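Local coordinates for protein glycoside Hydrolase (PDB 5TA0) that probably hydrolyses agarose chains, and here, as an engineered variant, holds neoagarooctaose in its glycan-binding cleft, at residues Asn140-Phe145 with Glu199-Pro204. Sequence-based numbering, arbitrary orientation.
Sequences NQFSPF and EVINEP. With GAL (beta-D-galactopyranose), chain C; AAL (3,6-anhydro-alpha-L-galactopyranose), chain B; GAL (beta-D-galactopyranose), chain D; AAL (3,6-anhydro-alpha-L-galactopyranose), chain E.
At the carboxyl-terminal edge of the parallel barrel sheet, beside the glycan cleft, Asn-140 meets Val-200 and Asn-202 where neighbouring strands 134-140 and 197-199 run out into loops. The backbone O of Asn-140 accepts the N-H of Asn-202 (2.8 Å). From the side chain of the same residue, ND2 donates to Val-200 O at 3.1 Å, nearly straight (167°) and within the plane of its own amide, so this carbonyl at the chain's corner is satisfied by a side chain. The same amide nitrogen sits 3.3 Å above the Phe-145 ring plane, over its centre; asparagine thus suits the spot as a short, flat donor that also packs on an aromatic face. With CG1 anti to the backbone N (chi1 -169°) and the chain extended beyond it, Ile-201 brings CD1 between two phenylalanines: Phe-142 CD2 lies 3.6 Å from it, and Phe-145 presents its ring edge, with CD2 4.0 Å away. A water joins the loops as well, accepting from Phe-142 N (3.0 Å) and from Asn-202 ND2. On the sugar side, the CB of Gln-141 is directed away from 199-204, and the chain, extended beyond CG, brings NE2 to O4 of the chain C galactose at 3.0 Å, while Lys-89 holds OE1 and Thr-85 also binds NE2. Arg-83 holds Asn-202 OD1. Next to it, Glu-203 OE1 lies 2.8 Å from O2 of the chain D galactose, and OE2 bonds His-281. An Asn-Glu pair just past the fourth strand is where clan GH-A hydrolases carry their acid/base, consistent with Glu-203 having that role. The bonding and apolar packing between the loops probably help to set, together with Lys-89, Thr-85 and His-281, where Gln-141 and Glu-203 meet the sugar.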
# COMPACT_ATOMS: atom_id res chain seq x y z
N ASN A 140 -9.37 2.09 15.03
CA ASN A 140 -10.08 3.22 15.64
C ASN A 140 -9.77 4.51 14.90
O ASN A 140 -8.59 4.84 14.67
CB ASN A 140 -9.64 3.40 17.10
CG ASN A 140 -10.07 2.26 17.97
OD1 ASN A 140 -11.24 2.15 18.33
ND2 ASN A 140 -9.13 1.35 18.24
N GLN A 141 -10.81 5.30 14.61
CA GLN A 141 -10.58 6.71 14.27
C GLN A 141 -9.95 7.42 15.48
O GLN A 141 -10.03 6.95 16.62
CB GLN A 141 -11.88 7.38 13.87
CG GLN A 141 -12.43 6.86 12.56
CD GLN A 141 -13.77 7.45 12.23
OE1 GLN A 141 -14.01 8.67 12.41
NE2 GLN A 141 -14.68 6.61 11.77
N PHE A 142 -9.26 8.52 15.21
CA PHE A 142 -8.50 9.21 16.22
C PHE A 142 -9.31 9.58 17.48
O PHE A 142 -8.83 9.37 18.60
CB PHE A 142 -7.85 10.47 15.65
CG PHE A 142 -6.98 11.18 16.65
CD1 PHE A 142 -7.45 12.29 17.36
CD2 PHE A 142 -5.72 10.70 16.95
CE1 PHE A 142 -6.66 12.90 18.32
CE2 PHE A 142 -4.94 11.30 17.91
CZ PHE A 142 -5.40 12.41 18.58
N SER A 143 -10.51 10.10 17.28
CA SER A 143 -11.32 10.65 18.37
C SER A 143 -12.60 9.86 18.51
O SER A 143 -13.20 9.53 17.51
CB SER A 143 -11.67 12.10 18.02
OG SER A 143 -12.34 12.72 19.09
N PRO A 144 -13.06 9.54 19.73
CA PRO A 144 -12.48 9.94 21.01
C PRO A 144 -11.51 8.91 21.60
O PRO A 144 -11.16 8.98 22.77
CB PRO A 144 -13.73 10.13 21.87
CG PRO A 144 -14.66 9.10 21.36
CD PRO A 144 -14.39 8.94 19.90
N PHE A 145 -11.05 7.95 20.79
CA PHE A 145 -10.18 6.85 21.26
C PHE A 145 -8.87 7.35 21.87
O PHE A 145 -8.43 6.81 22.89
CB PHE A 145 -9.91 5.89 20.09
CG PHE A 145 -9.12 4.65 20.47
CD1 PHE A 145 -9.68 3.67 21.26
CD2 PHE A 145 -7.83 4.49 20.03
CE1 PHE A 145 -8.97 2.52 21.58
CE2 PHE A 145 -7.11 3.33 20.36
CZ PHE A 145 -7.68 2.36 21.14
N GLU A 199 -5.30 -2.47 13.63
CA GLU A 199 -4.52 -1.25 13.72
C GLU A 199 -4.95 -0.53 14.99
O GLU A 199 -6.10 -0.58 15.38
CB GLU A 199 -4.76 -0.35 12.51
CG GLU A 199 -4.39 -0.93 11.14
CD GLU A 199 -4.79 0.02 10.02
OE1 GLU A 199 -5.99 0.36 9.91
OE2 GLU A 199 -3.86 0.48 9.29
N VAL A 200 -4.01 0.17 15.62
CA VAL A 200 -4.34 0.87 16.87
C VAL A 200 -5.23 2.08 16.62
O VAL A 200 -6.31 2.23 17.21
CB VAL A 200 -3.04 1.24 17.63
CG1 VAL A 200 -3.31 2.19 18.79
CG2 VAL A 200 -2.35 -0.04 18.12
N ILE A 201 -4.76 2.97 15.75
CA ILE A 201 -5.41 4.29 15.61
C ILE A 201 -5.09 4.91 14.27
O ILE A 201 -3.95 4.88 13.81
CB ILE A 201 -5.02 5.21 16.81
CG1 ILE A 201 -5.87 6.48 16.87
CG2 ILE A 201 -3.53 5.51 16.82
CD1 ILE A 201 -5.64 7.28 18.11
N ASN A 202 -6.10 5.50 13.63
CA ASN A 202 -5.94 6.06 12.29
C ASN A 202 -5.27 7.44 12.27
O ASN A 202 -5.74 8.36 12.94
CB ASN A 202 -7.32 6.18 11.65
CG ASN A 202 -7.28 6.57 10.20
OD1 ASN A 202 -6.82 5.81 9.37
ND2 ASN A 202 -7.77 7.78 9.88
N GLU A 203 -4.16 7.59 11.52
CA GLU A 203 -3.54 8.89 11.23
C GLU A 203 -3.41 9.80 12.46
O GLU A 203 -3.86 10.95 12.49
CB GLU A 203 -4.32 9.58 10.11
CG GLU A 203 -4.32 8.76 8.82
CD GLU A 203 -4.86 9.45 7.60
OE1 GLU A 203 -5.59 10.44 7.76
OE2 GLU A 203 -4.59 8.92 6.49
N PRO A 204 -2.74 9.30 13.51
CA PRO A 204 -2.74 10.03 14.77
C PRO A 204 -1.93 11.31 14.80
O PRO A 204 -2.35 12.25 15.47
CB PRO A 204 -2.20 9.01 15.77
CG PRO A 204 -1.33 8.09 14.94
CD PRO A 204 -2.09 7.98 13.63
C1 GAL C . -15.84 6.49 8.35
C2 GAL C . -16.87 5.48 8.85
C3 GAL C . -18.25 6.12 9.08
C4 GAL C . -18.09 7.39 9.92
C5 GAL C . -17.07 8.31 9.27
C6 GAL C . -16.86 9.62 10.03
O2 GAL C . -16.96 4.45 7.86
O3 GAL C . -19.15 5.18 9.68
O4 GAL C . -17.61 7.05 11.23
O5 GAL C . -15.80 7.65 9.19
O6 GAL C . -15.86 10.42 9.38
C1 AAL B . -10.97 7.53 6.86
C2 AAL B . -11.02 6.97 8.30
C3 AAL B . -12.19 6.02 8.50
C4 AAL B . -13.47 6.67 8.02
C5 AAL B . -13.24 6.64 6.55
C6 AAL B . -12.70 5.26 6.35
O2 AAL B . -11.18 8.03 9.25
O3 AAL B . -12.04 4.93 7.57
O4 AAL B . -14.58 5.81 8.35
O5 AAL B . -12.22 7.58 6.18
C1 GAL D . -8.42 11.29 5.04
C2 GAL D . -8.75 10.18 6.04
C3 GAL D . -9.93 9.32 5.64
C4 GAL D . -11.02 10.09 4.90
C5 GAL D . -10.47 11.02 3.85
C6 GAL D . -11.52 11.85 3.10
O2 GAL D . -7.63 9.32 6.17
O3 GAL D . -10.43 8.85 6.90
O4 GAL D . -11.75 10.86 5.88
O5 GAL D . -9.60 11.91 4.54
O6 GAL D . -12.45 11.05 2.34
C1 AAL E . -6.07 15.98 4.81
C2 AAL E . -7.58 15.81 4.99
C3 AAL E . -7.81 14.55 5.80
C4 AAL E . -7.25 13.35 5.10
C5 AAL E . -5.79 13.61 5.33
C6 AAL E . -5.77 13.95 6.80
O2 AAL E . -8.24 15.69 3.72
O3 AAL E . -7.03 14.63 7.01
O4 AAL E . -7.63 12.20 5.82
O5 AAL E . -5.42 14.73 4.53
O HOH W 1 -8.93 9.30 12.38